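Local coordinates for protein xyloglucan-specific endo-beta-1,4-glucanase BoGH9A (Bacteroides ovatus, PDB 6DHT) that cleaves internal beta-1,4-glucosidic linkages in the backbone of xyloglucan, releasing xyloglucan oligosaccharides in the degradation of this plant polysaccharide, at residues Leu23-Asn28 with Asn470-Leu475; Gln29-Val34 with Ala79-Gly84; Ser179-Gly184 with Gly376-Leu381; Lys263-Ala268 with Asp340-Ala345. One frame throughout, in Å; residues are numbered along the deposited sequence.

In the fold
All four contacts are buried. Interactions 1 and 2 adjoin at the N-terminal Ig-like domain, their centres 9 Å apart, and use consecutive pieces of the chain, 23-28 and 29-34, the second running into strand 32-35. Interaction 2, the most peripheral at about 27 Å from the chain centre, stays within that domain and sets a lysine amine among backbone carbonyls beside the exposed Thr81. Interaction 1 joins the domain to the catalytic one through leucines and a bonded carboxylate. Interactions 3 and 4, their centres 10 Å apart in the helical family 9 domain, contribute ligands to one calcium ion. Interaction 3, the most central, is apolar helix packing; interaction 4 sets apolar groups beside acidic ligands.

Interaction 1: Leu23-Asn28 with Asn470-Leu475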
loop_
_atom_site.group_PDB
_atom_site.type_symbol
_atom_site.label_atom_id
_atom_site.label_comp_id
_atom_site.label_asym_id
_atom_site.label_seq_id
_atom_site.Cartn_x
_atom_site.Cartn_y
_atom_site.Cartn_z
ATOM N N LEU A 23 5.131 13.847 12.086
ATOM C CA LEU A 23 4.868 14.819 11.038
ATOM C C LEU A 23 4.068 15.987 11.614
ATOM O O LEU A 23 4.309 17.145 11.263
ATOM C CB LEU A 23 4.117 14.171 9.887
ATOM C CG LEU A 23 4.786 12.972 9.232
ATOM C CD1 LEU A 23 4.149 12.742 7.843
ATOM C CD2 LEU A 23 6.295 13.065 9.110
ATOM N N GLY A 24 3.142 15.686 12.522
ATOM C CA GLY A 24 2.349 16.711 13.182
ATOM C C GLY A 24 0.863 16.415 13.087
ATOM O O GLY A 24 0.461 15.274 12.834
ATOM N N TYR A 25 0.055 17.450 13.288
ATOM C CA TYR A 25 -1.387 17.302 13.440
ATOM C C TYR A 25 -2.164 18.320 12.652
ATOM O O TYR A 25 -1.746 19.468 12.521
ATOM C CB TYR A 25 -1.790 17.476 14.906
ATOM C CG TYR A 25 -1.056 16.563 15.819
ATOM C CD1 TYR A 25 -1.485 15.254 16.052
ATOM C CD2 TYR A 25 0.079 17.002 16.481
ATOM C CE1 TYR A 25 -0.785 14.403 16.880
ATOM C CE2 TYR A 25 0.774 16.167 17.318
ATOM C CZ TYR A 25 0.335 14.871 17.519
ATOM O OH TYR A 25 1.024 14.020 18.350
ATOM N N TYR A 26 -3.306 17.904 12.110
ATOM C CA TYR A 26 -4.220 18.870 11.506
ATOM C C TYR A 26 -4.866 19.715 12.606
ATOM O O TYR A 26 -5.047 19.217 13.725
ATOM C CB TYR A 26 -5.326 18.184 10.685
ATOM C CG TYR A 26 -4.807 17.474 9.442
ATOM C CD1 TYR A 26 -4.644 18.149 8.245
ATOM C CD2 TYR A 26 -4.421 16.146 9.508
ATOM C CE1 TYR A 26 -4.137 17.500 7.114
ATOM C CE2 TYR A 26 -3.916 15.489 8.388
ATOM C CZ TYR A 26 -3.755 16.176 7.218
ATOM O OH TYR A 26 -3.229 15.504 6.146
ATOM N N PRO A 27 -5.258 20.962 12.278
ATOM C CA PRO A 27 -5.813 21.828 13.333
ATOM C C PRO A 27 -7.000 21.233 14.095
ATOM O O PRO A 27 -7.094 21.445 15.309
ATOM C CB PRO A 27 -6.237 23.072 12.562
ATOM C CG PRO A 27 -5.268 23.159 11.445
ATOM C CD PRO A 27 -5.082 21.703 11.018
ATOM N N ASN A 28 -7.886 20.509 13.411
ATOM C CA ASN A 28 -9.047 19.933 14.077
ATOM C C ASN A 28 -8.910 18.476 14.442
ATOM O O ASN A 28 -9.873 17.856 14.875
ATOM C CB ASN A 28 -10.294 20.127 13.227
ATOM C CG ASN A 28 -10.713 21.572 13.162
ATOM O OD1 ASN A 28 -10.577 22.319 14.145
ATOM N ND2 ASN A 28 -11.202 21.986 11.999
ATOM N N ASN A 470 -4.465 5.183 13.648
ATOM C CA ASN A 470 -3.572 4.184 13.085
ATOM C C ASN A 470 -2.450 4.832 12.287
ATOM O O ASN A 470 -1.312 4.341 12.301
ATOM C CB ASN A 470 -4.330 3.187 12.189
ATOM C CG ASN A 470 -4.918 2.037 12.962
ATOM O OD1 ASN A 470 -4.986 2.071 14.181
ATOM N ND2 ASN A 470 -5.398 1.022 12.249
ATOM N N MET A 471 -2.755 5.921 11.585
ATOM C CA MET A 471 -1.688 6.684 10.937
ATOM C C MET A 471 -0.677 7.251 11.960
ATOM O O MET A 471 0.534 7.182 11.731
ATOM C CB MET A 471 -2.246 7.784 10.007
ATOM C CG MET A 471 -1.165 8.556 9.279
ATOM S SD MET A 471 -0.117 7.501 8.198
ATOM C CE MET A 471 -1.245 7.410 6.859
ATOM N N ASP A 472 -1.165 7.802 13.066
ATOM C CA ASP A 472 -0.272 8.307 14.099
ATOM C C ASP A 472 0.680 7.203 14.562
ATOM O O ASP A 472 1.859 7.472 14.853
ATOM C CB ASP A 472 -1.077 8.788 15.295
ATOM C CG ASP A 472 -1.669 10.182 15.115
ATOM O OD1 ASP A 472 -1.690 10.766 14.013
ATOM O OD2 ASP A 472 -2.137 10.739 16.134
ATOM N N TYR A 473 0.171 5.983 14.676
ATOM C CA TYR A 473 0.988 4.850 15.105
ATOM C C TYR A 473 2.184 4.660 14.182
ATOM O O TYR A 473 3.330 4.554 14.655
ATOM C CB TYR A 473 0.173 3.536 15.196
ATOM C CG TYR A 473 0.947 2.388 15.794
ATOM C CD1 TYR A 473 1.848 1.670 15.040
ATOM C CD2 TYR A 473 0.796 2.055 17.124
ATOM C CE1 TYR A 473 2.591 0.638 15.578
ATOM C CE2 TYR A 473 1.524 1.020 17.667
ATOM C CZ TYR A 473 2.406 0.314 16.891
ATOM O OH TYR A 473 3.161 -0.709 17.453
ATOM N N ILE A 474 1.994 4.570 12.873
ATOM C CA ILE A 474 3.162 4.337 12.042
ATOM C C ILE A 474 4.081 5.536 11.949
ATOM O O ILE A 474 5.250 5.349 11.587
ATOM C CB ILE A 474 2.858 3.832 10.634
ATOM C CG1 ILE A 474 2.226 4.930 9.826
ATOM C CG2 ILE A 474 2.018 2.509 10.647
ATOM C CD1 ILE A 474 2.433 4.714 8.361
ATOM N N LEU A 475 3.583 6.736 12.247
ATOM C CA LEU A 475 4.391 7.946 12.166
ATOM C C LEU A 475 5.135 8.295 13.467
ATOM O O LEU A 475 5.745 9.357 13.560
ATOM C CB LEU A 475 3.548 9.118 11.644
ATOM C CG LEU A 475 2.968 8.906 10.247
ATOM C CD1 LEU A 475 2.066 10.079 9.939
ATOM C CD2 LEU A 475 4.058 8.739 9.208
#
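Asp472 OD1, on the carboxylate that meets the Tyr25 ring, is gripped twice: it takes a hydrogen bond from Asn21 ND2 and a weak one from Gln29 NE2. The other oxygen, Asp472 OD2, forms a salt bridge with Arg477 and lies 4.0 Å from Tyr25 CE1, at the ring edge and near its plane. The planes of ring and carboxylate stand 77° apart, and no hydrogen bond joins the two groups. The Tyr25 hydroxyl is spent elsewhere, in a weak hydrogen bond to Ile32 O. All this lies at the junction of two domains: residues 23-28 form a loop of the N-terminal Ig-like domain, while residues 470-475 close helix 461-474 of the family 9 catalytic domain. Leu475 is the first residue to leave helical angles, although Leu475 N still bonds Met471 O at 3.1 Å. Leu475 CD1 sits 4.0 Å from both CG and CD1 of Leu23, and the two side chains cross at about a right angle. Leu107 of helix 105-117 touches both leucines. Between Leu23 and Tyr25 sits Gly24, whose phi of 128° and psi of -161° would jam a beta carbon against Leu23 O.

Interaction 2: Gln29-Val34 with Ala79-Gly84; sequences QEKIAV and AVTTPG
The polar part of the contact is one amine: Lys31 NZ reaches Val80 O at 2.9 Å in a weak hydrogen bond and Gln29 O, in its own segment, at 2.8 Å in a sounder one. The latter approaches in the carbonyl plane with a C=O...N angle of 147°, and Pro27 O accepts a third bond. The lysine chain is extended until chi4, where a bend to 66° swings NZ among these carbonyls. The weakness toward Val80 has a geometric reason, since Val80 O is also only 3.0 Å from Lys31 CE and so stands beside the CE-NZ bond instead of beyond its end. Backbone pairing places the lysine within an Ig-like fold: strand 32-35 runs antiparallel to strand 72-76, Lys31 itself has backbone bonding with Phe77, and residues 79-84 lead from that sheet into strand 84-90 of the other four-stranded sheet. The side chain thus reaches from just ahead of strand 32-35 to the link between the two sheets, though the bond across is weak. A leucine here would remove the amine and would probably leave the carbonyls of Pro27, Gln29 and Val80 without their common donor. In van der Waals contact, the Thr81 CG2 methyl lies 4.2 Å from Lys31 NZ. Apolar packing is shared with strand 93-99, where the side chains of Lys31 and Val80 both touch Ile99.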
loop_
_atom_site.group_PDB
_atom_site.type_symbol
_atom_site.label_atom_id
_atom_site.label_comp_id
_atom_site.label_asym_id
_atom_site.label_seq_id
_atom_site.Cartn_x
_atom_site.Cartn_y
_atom_site.Cartn_z
ATOM N N GLN A 29 -7.702 17.934 14.302
ATOM C CA GLN A 29 -7.445 16.536 14.632
ATOM C C GLN A 29 -7.404 16.312 16.128
ATOM O O GLN A 29 -7.090 17.227 16.889
ATOM C CB GLN A 29 -6.100 16.111 14.024
ATOM C CG GLN A 29 -5.902 14.617 13.904
ATOM C CD GLN A 29 -4.499 14.263 13.428
ATOM O OE1 GLN A 29 -3.866 15.048 12.710
ATOM N NE2 GLN A 29 -4.000 13.104 13.841
ATOM N N GLU A 30 -7.713 15.096 16.540
ATOM C CA GLU A 30 -7.344 14.635 17.861
ATOM C C GLU A 30 -5.822 14.714 17.934
ATOM O O GLU A 30 -5.109 14.387 16.970
ATOM C CB GLU A 30 -7.846 13.214 18.068
ATOM C CG GLU A 30 -7.578 12.589 19.425
ATOM C CD GLU A 30 -8.149 11.180 19.498
ATOM O OE1 GLU A 30 -7.453 10.218 19.120
ATOM O OE2 GLU A 30 -9.324 11.028 19.884
ATOM N N LYS A 31 -5.315 15.175 19.072
ATOM C CA LYS A 31 -3.874 15.357 19.239
ATOM C C LYS A 31 -3.391 14.680 20.500
ATOM O O LYS A 31 -3.571 15.195 21.608
ATOM C CB LYS A 31 -3.504 16.848 19.239
ATOM C CG LYS A 31 -4.065 17.565 18.036
ATOM C CD LYS A 31 -3.699 19.053 17.949
ATOM C CE LYS A 31 -4.455 19.741 16.843
ATOM N NZ LYS A 31 -5.912 19.768 17.168
ATOM N N ILE A 32 -2.787 13.520 20.327
ATOM C CA ILE A 32 -2.382 12.672 21.426
ATOM C C ILE A 32 -0.946 12.207 21.275
ATOM O O ILE A 32 -0.509 11.785 20.195
ATOM C CB ILE A 32 -3.354 11.488 21.605
ATOM C CG1 ILE A 32 -4.680 12.032 22.170
ATOM C CG2 ILE A 32 -2.738 10.387 22.520
ATOM C CD1 ILE A 32 -5.722 11.029 22.433
ATOM N N ALA A 33 -0.192 12.320 22.373
ATOM C CA ALA A 33 1.135 11.757 22.468
ATOM C C ALA A 33 1.106 10.745 23.600
ATOM O O ALA A 33 0.220 10.812 24.442
ATOM C CB ALA A 33 2.161 12.856 22.759
ATOM N N VAL A 34 2.013 9.784 23.569
ATOM C CA VAL A 34 2.079 8.757 24.598
ATOM C C VAL A 34 3.500 8.661 25.114
ATOM O O VAL A 34 4.446 8.487 24.344
ATOM C CB VAL A 34 1.640 7.399 24.062
ATOM C CG1 VAL A 34 1.872 6.315 25.105
ATOM C CG2 VAL A 34 0.174 7.448 23.673
ATOM N N ALA A 79 -7.482 20.012 22.226
ATOM C CA ALA A 79 -8.112 21.326 22.269
ATOM C C ALA A 79 -7.235 22.420 21.683
ATOM O O ALA A 79 -7.714 23.493 21.359
ATOM C CB ALA A 79 -8.491 21.667 23.702
ATOM N N VAL A 80 -5.944 22.153 21.512
ATOM C CA VAL A 80 -5.092 23.141 20.861
ATOM C C VAL A 80 -5.352 23.037 19.365
ATOM O O VAL A 80 -5.070 21.995 18.762
ATOM C CB VAL A 80 -3.606 22.916 21.149
ATOM C CG1 VAL A 80 -2.779 23.974 20.463
ATOM C CG2 VAL A 80 -3.322 22.922 22.664
ATOM N N THR A 81 -5.902 24.089 18.769
ATOM C CA THR A 81 -6.318 24.031 17.362
ATOM C C THR A 81 -5.681 25.108 16.481
ATOM O O THR A 81 -5.857 25.099 15.270
ATOM C CB THR A 81 -7.841 24.120 17.235
ATOM O OG1 THR A 81 -8.280 25.363 17.798
ATOM C CG2 THR A 81 -8.525 22.978 17.962
ATOM N N THR A 82 -4.939 26.039 17.075
ATOM C CA THR A 82 -4.313 27.091 16.291
ATOM C C THR A 82 -3.063 26.579 15.564
ATOM O O THR A 82 -2.155 26.042 16.208
ATOM C CB THR A 82 -3.951 28.307 17.177
ATOM O OG1 THR A 82 -5.149 28.821 17.765
ATOM C CG2 THR A 82 -3.310 29.396 16.349
ATOM N N PRO A 83 -2.999 26.766 14.228
ATOM C CA PRO A 83 -1.768 26.379 13.520
ATOM C C PRO A 83 -0.525 27.085 14.049
ATOM O O PRO A 83 -0.554 28.278 14.364
ATOM C CB PRO A 83 -2.039 26.806 12.076
ATOM C CG PRO A 83 -3.520 26.781 11.952
ATOM C CD PRO A 83 -4.040 27.231 13.294
ATOM N N GLY A 84 0.568 26.344 14.141
ATOM C CA GLY A 84 1.800 26.891 14.669
ATOM C C GLY A 84 2.780 25.823 15.090
ATOM O O GLY A 84 2.533 24.627 14.895
#

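Interaction 3: Ser179-Gly184 with Gly376-Leu381. With CA (calcium ion), chain C.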
loop_
_atom_site.group_PDB
_atom_site.type_symbol
_atom_site.label_atom_id
_atom_site.label_comp_id
_atom_site.label_asym_id
_atom_site.label_seq_id
_atom_site.Cartn_x
_atom_site.Cartn_y
_atom_site.Cartn_z
ATOM N N SER A 179 1.544 -6.538 -8.244
ATOM C CA SER A 179 1.445 -5.210 -8.833
ATOM C C SER A 179 0.010 -4.898 -9.277
ATOM O O SER A 179 -0.406 -3.752 -9.171
ATOM C CB SER A 179 2.482 -4.992 -9.937
ATOM O OG SER A 179 2.224 -5.782 -11.064
ATOM N N GLY A 180 -0.730 -5.906 -9.724
ATOM C CA GLY A 180 -2.124 -5.756 -10.063
ATOM C C GLY A 180 -2.940 -5.370 -8.851
ATOM O O GLY A 180 -3.762 -4.454 -8.918
ATOM N N TYR A 181 -2.730 -6.070 -7.749
ATOM C CA TYR A 181 -3.371 -5.749 -6.475
ATOM C C TYR A 181 -3.035 -4.315 -6.045
ATOM O O TYR A 181 -3.913 -3.532 -5.613
ATOM C CB TYR A 181 -2.873 -6.694 -5.376
ATOM C CG TYR A 181 -3.167 -6.138 -4.023
ATOM C CD1 TYR A 181 -4.438 -6.224 -3.456
ATOM C CD2 TYR A 181 -2.174 -5.493 -3.319
ATOM C CE1 TYR A 181 -4.686 -5.668 -2.194
ATOM C CE2 TYR A 181 -2.407 -4.934 -2.092
ATOM C CZ TYR A 181 -3.672 -5.020 -1.532
ATOM O OH TYR A 181 -3.894 -4.473 -0.270
ATOM N N SER A 182 -1.760 -3.963 -6.141
ATOM C CA SER A 182 -1.306 -2.661 -5.676
ATOM C C SER A 182 -1.986 -1.509 -6.414
ATOM O O SER A 182 -2.465 -0.542 -5.807
ATOM C CB SER A 182 0.207 -2.537 -5.810
ATOM O OG SER A 182 0.902 -3.429 -4.920
ATOM N N ILE A 183 -2.003 -1.594 -7.735
ATOM C CA ILE A 183 -2.709 -0.628 -8.562
ATOM C C ILE A 183 -4.199 -0.658 -8.228
ATOM O O ILE A 183 -4.814 0.391 -8.076
ATOM C CB ILE A 183 -2.496 -0.939 -10.032
ATOM C CG1 ILE A 183 -1.032 -0.789 -10.431
ATOM C CG2 ILE A 183 -3.354 -0.026 -10.855
ATOM C CD1 ILE A 183 -0.669 -1.440 -11.736
ATOM N N GLY A 184 -4.768 -1.847 -8.053
ATOM C CA GLY A 184 -6.178 -1.963 -7.736
ATOM C C GLY A 184 -6.566 -1.207 -6.464
ATOM O O GLY A 184 -7.615 -0.557 -6.417
ATOM N N GLY A 376 -3.339 -11.248 -1.578
ATOM C CA GLY A 376 -3.947 -12.543 -1.834
ATOM C C GLY A 376 -5.407 -12.612 -1.433
ATOM O O GLY A 376 -6.055 -13.648 -1.576
ATOM N N ASN A 377 -5.921 -11.500 -0.930
ATOM C CA ASN A 377 -7.303 -11.412 -0.476
ATOM C C ASN A 377 -7.932 -10.136 -1.000
ATOM O O ASN A 377 -7.920 -9.082 -0.340
ATOM C CB ASN A 377 -7.417 -11.450 1.040
ATOM C CG ASN A 377 -8.886 -11.320 1.516
ATOM O OD1 ASN A 377 -9.860 -11.381 0.711
ATOM N ND2 ASN A 377 -9.050 -11.129 2.823
ATOM N N THR A 378 -8.505 -10.249 -2.191
ATOM C CA THR A 378 -8.962 -9.080 -2.928
ATOM C C THR A 378 -10.464 -8.843 -2.767
ATOM O O THR A 378 -11.043 -8.033 -3.493
ATOM C CB THR A 378 -8.609 -9.189 -4.413
ATOM O OG1 THR A 378 -9.227 -10.350 -4.992
ATOM C CG2 THR A 378 -7.110 -9.314 -4.592
ATOM N N PHE A 379 -11.113 -9.521 -1.823
ATOM C CA PHE A 379 -12.555 -9.277 -1.614
ATOM C C PHE A 379 -12.826 -7.799 -1.414
ATOM O O PHE A 379 -13.762 -7.247 -1.995
ATOM C CB PHE A 379 -13.091 -10.047 -0.404
ATOM C CG PHE A 379 -13.528 -11.476 -0.696
ATOM C CD1 PHE A 379 -14.325 -11.788 -1.789
ATOM C CD2 PHE A 379 -13.188 -12.493 0.178
ATOM C CE1 PHE A 379 -14.746 -13.086 -2.008
ATOM C CE2 PHE A 379 -13.593 -13.791 -0.063
ATOM C CZ PHE A 379 -14.381 -14.074 -1.158
ATOM N N ALA A 380 -12.023 -7.154 -0.584
ATOM C CA ALA A 380 -12.271 -5.758 -0.276
ATOM C C ALA A 380 -12.245 -4.863 -1.507
ATOM O O ALA A 380 -12.956 -3.868 -1.566
ATOM C CB ALA A 380 -11.257 -5.264 0.771
ATOM N N LEU A 381 -11.422 -5.187 -2.486
ATOM C CA LEU A 381 -11.329 -4.342 -3.655
ATOM C C LEU A 381 -12.626 -4.439 -4.451
ATOM O O LEU A 381 -13.074 -3.470 -5.033
ATOM C CB LEU A 381 -10.130 -4.716 -4.526
ATOM C CG LEU A 381 -8.753 -4.566 -3.874
ATOM C CD1 LEU A 381 -7.685 -4.833 -4.928
ATOM C CD2 LEU A 381 -8.573 -3.227 -3.200
HETATM CA CA CA C . -7.199 -15.110 -3.039
HETATM O O HOH W 1 -6.963 -16.286 -0.886
#
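Tyr181 and Gly184, on helix 176-192, face Thr378 and Leu381 at the start of helix 379-386, with CA atoms 7.4 Å apart for Tyr181 and Thr378 and 7.0 Å for Gly184 and Leu381. The close approach at the second pair is consistent with a need for glycine: a beta carbon modelled on Gly184 would point at the other segment and lie 3.2 Å from Leu381 CD1, a tight fit. That methyl instead lies against the Gly184 backbone, and Leu381 CD1 meets Tyr181 CD1 at 3.8 Å. Tyr181 has CG anti to the backbone N (chi1 162°), which carries its ring over to the opposing segment, where it crosses the leucine at about a right angle. Thr378 CG2 comes to the same ring carbon, Tyr181 CD1, at 4.2 Å, and both methyls approach the ring obliquely. Just before the helix, Gly376 O binds a calcium ion at 2.4 Å, and Thr378 N donates a hydrogen bond to Asp340 OD2, another oxygen of that site. The whole belongs to the helical barrel of family 9. Helix 339-353 backs the second segment, Trp344 touching both Thr378 and Leu381, while helices 213-226 and 551-567 pack on the first through Ser179, Ser182 and Ile183.

Interaction 4: Lys263-Ala268 with Asp340-Ala345; sequences KSVTAA and DEFFWA. With CA (calcium ion), chain C.
Beside a calcium site at the beginning of helix 339-353, in the helical family 9 domain, this helix packs against the start of helix 265-281. Thr266 and Glu341 make the nearest backbone approach, and Thr266 CG2 rests 4.1 Å from Glu341 CD, on the carboxylate that holds the metal. Both Glu341 oxygens, OE1 and OE2, bind calcium at 2.5 Å, and the chain bends at chi2 (81°) to curl the carboxylate back to the ion. Asp340 is bidentate too, with OD1 at 2.4 Å and OD2 at 2.6 Å from the calcium. Asp335, His337 O, Gly376 O and a water complete eight oxygen ligands. The close oxygens of Asp340 and Glu341 are thus bridged by the cation, which probably offsets their negative charge. Next to the site the packing is apolar: Val265 CG2, anti to the backbone N, meets Phe342 CE2 at 4.2 Å, approaching the ring obliquely while the two side chains cross at about a right angle. Leu269, a turn further along, also touches Phe342. At the beginning of helix 265-281, Ser264 is the N-cap: Ser264 OG accepts from Ala267 N at 3.0 Å, with an N-H...O angle of 152°.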
loop_
_atom_site.group_PDB
_atom_site.type_symbol
_atom_site.label_atom_id
_atom_site.label_comp_id
_atom_site.label_asym_id
_atom_site.label_seq_id
_atom_site.Cartn_x
_atom_site.Cartn_y
_atom_site.Cartn_z
ATOM N N LYS A 263 1.690 -19.481 -16.298
ATOM C CA LYS A 263 0.425 -18.760 -16.170
ATOM C C LYS A 263 -0.325 -19.217 -14.923
ATOM O O LYS A 263 -0.329 -20.399 -14.597
ATOM C CB LYS A 263 -0.432 -19.016 -17.412
ATOM C CG LYS A 263 0.133 -18.455 -18.695
ATOM C CD LYS A 263 -0.609 -19.049 -19.894
ATOM C CE LYS A 263 -0.115 -18.478 -21.201
ATOM N NZ LYS A 263 -0.357 -19.428 -22.339
ATOM N N SER A 264 -0.967 -18.288 -14.208
ATOM C CA SER A 264 -1.738 -18.658 -13.018
ATOM C C SER A 264 -3.120 -18.016 -13.066
ATOM O O SER A 264 -3.315 -16.998 -13.722
ATOM C CB SER A 264 -1.022 -18.240 -11.745
ATOM O OG SER A 264 -0.995 -16.824 -11.639
ATOM N N VAL A 265 -4.066 -18.631 -12.368
ATOM C CA VAL A 265 -5.439 -18.152 -12.363
ATOM C C VAL A 265 -5.513 -16.814 -11.633
ATOM O O VAL A 265 -6.239 -15.916 -12.062
ATOM C CB VAL A 265 -6.391 -19.195 -11.728
ATOM C CG1 VAL A 265 -6.063 -19.452 -10.272
ATOM C CG2 VAL A 265 -7.822 -18.790 -11.912
ATOM N N THR A 266 -4.719 -16.670 -10.577
ATOM C CA THR A 266 -4.718 -15.427 -9.800
ATOM C C THR A 266 -4.068 -14.283 -10.593
ATOM O O THR A 266 -4.553 -13.157 -10.584
ATOM C CB THR A 266 -4.025 -15.631 -8.467
ATOM O OG1 THR A 266 -2.794 -16.331 -8.686
ATOM C CG2 THR A 266 -4.905 -16.437 -7.543
ATOM N N ALA A 267 -2.988 -14.559 -11.306
ATOM C CA ALA A 267 -2.429 -13.545 -12.198
ATOM C C ALA A 267 -3.439 -13.084 -13.234
ATOM O O ALA A 267 -3.596 -11.883 -13.497
ATOM C CB ALA A 267 -1.161 -14.055 -12.874
ATOM N N ALA A 268 -4.113 -14.046 -13.859
ATOM C CA ALA A 268 -5.087 -13.728 -14.868
ATOM C C ALA A 268 -6.217 -12.871 -14.301
ATOM O O ALA A 268 -6.638 -11.917 -14.933
ATOM C CB ALA A 268 -5.647 -15.000 -15.478
ATOM N N ASP A 340 -11.915 -14.852 -4.217
ATOM C CA ASP A 340 -11.875 -13.396 -4.027
ATOM C C ASP A 340 -11.393 -12.657 -5.269
ATOM O O ASP A 340 -11.882 -11.566 -5.584
ATOM C CB ASP A 340 -11.032 -13.012 -2.806
ATOM C CG ASP A 340 -9.663 -13.682 -2.786
ATOM O OD1 ASP A 340 -9.589 -14.914 -2.568
ATOM O OD2 ASP A 340 -8.637 -12.980 -2.950
ATOM N N GLU A 341 -10.460 -13.255 -6.006
ATOM C CA GLU A 341 -9.987 -12.678 -7.253
ATOM C C GLU A 341 -11.102 -12.780 -8.319
ATOM O O GLU A 341 -11.290 -11.868 -9.115
ATOM C CB GLU A 341 -8.685 -13.359 -7.717
ATOM C CG GLU A 341 -7.430 -13.020 -6.871
ATOM C CD GLU A 341 -7.302 -13.820 -5.587
ATOM O OE1 GLU A 341 -8.135 -14.718 -5.329
ATOM O OE2 GLU A 341 -6.357 -13.551 -4.805
ATOM N N PHE A 342 -11.828 -13.898 -8.343
ATOM C CA PHE A 342 -12.988 -14.002 -9.225
ATOM C C PHE A 342 -14.014 -12.911 -8.871
ATOM O O PHE A 342 -14.541 -12.233 -9.752
ATOM C CB PHE A 342 -13.624 -15.404 -9.138
ATOM C CG PHE A 342 -13.037 -16.414 -10.104
ATOM C CD1 PHE A 342 -13.241 -16.277 -11.460
ATOM C CD2 PHE A 342 -12.295 -17.473 -9.643
ATOM C CE1 PHE A 342 -12.723 -17.191 -12.352
ATOM C CE2 PHE A 342 -11.770 -18.407 -10.537
ATOM C CZ PHE A 342 -11.989 -18.247 -11.896
ATOM N N PHE A 343 -14.234 -12.695 -7.573
ATOM C CA PHE A 343 -15.204 -11.679 -7.148
ATOM C C PHE A 343 -14.788 -10.292 -7.589
ATOM O O PHE A 343 -15.579 -9.525 -8.143
ATOM C CB PHE A 343 -15.390 -11.698 -5.641
ATOM C CG PHE A 343 -16.276 -10.608 -5.131
ATOM C CD1 PHE A 343 -17.632 -10.669 -5.365
ATOM C CD2 PHE A 343 -15.773 -9.536 -4.403
ATOM C CE1 PHE A 343 -18.471 -9.692 -4.901
ATOM C CE2 PHE A 343 -16.613 -8.555 -3.939
ATOM C CZ PHE A 343 -17.968 -8.630 -4.184
ATOM N N TRP A 344 -13.527 -9.959 -7.339
ATOM C CA TRP A 344 -13.032 -8.632 -7.705
ATOM C C TRP A 344 -13.066 -8.437 -9.230
ATOM O O TRP A 344 -13.609 -7.442 -9.733
ATOM C CB TRP A 344 -11.629 -8.379 -7.098
ATOM C CG TRP A 344 -11.051 -7.068 -7.504
ATOM C CD1 TRP A 344 -11.720 -5.904 -7.711
ATOM C CD2 TRP A 344 -9.675 -6.799 -7.818
ATOM N NE1 TRP A 344 -10.858 -4.915 -8.137
ATOM C CE2 TRP A 344 -9.591 -5.435 -8.183
ATOM C CE3 TRP A 344 -8.506 -7.565 -7.790
ATOM C CZ2 TRP A 344 -8.394 -4.834 -8.564
ATOM C CZ3 TRP A 344 -7.306 -6.956 -8.163
ATOM C CH2 TRP A 344 -7.268 -5.601 -8.538
ATOM N N ALA A 345 -12.539 -9.404 -9.975
ATOM C CA ALA A 345 -12.567 -9.307 -11.424
ATOM C C ALA A 345 -13.971 -9.231 -12.032
ATOM O O ALA A 345 -14.219 -8.409 -12.884
ATOM C CB ALA A 345 -11.803 -10.477 -12.060
HETATM CA CA CA C . -7.199 -15.110 -3.039
HETATM O O HOH W 1 -6.963 -16.286 -0.886
#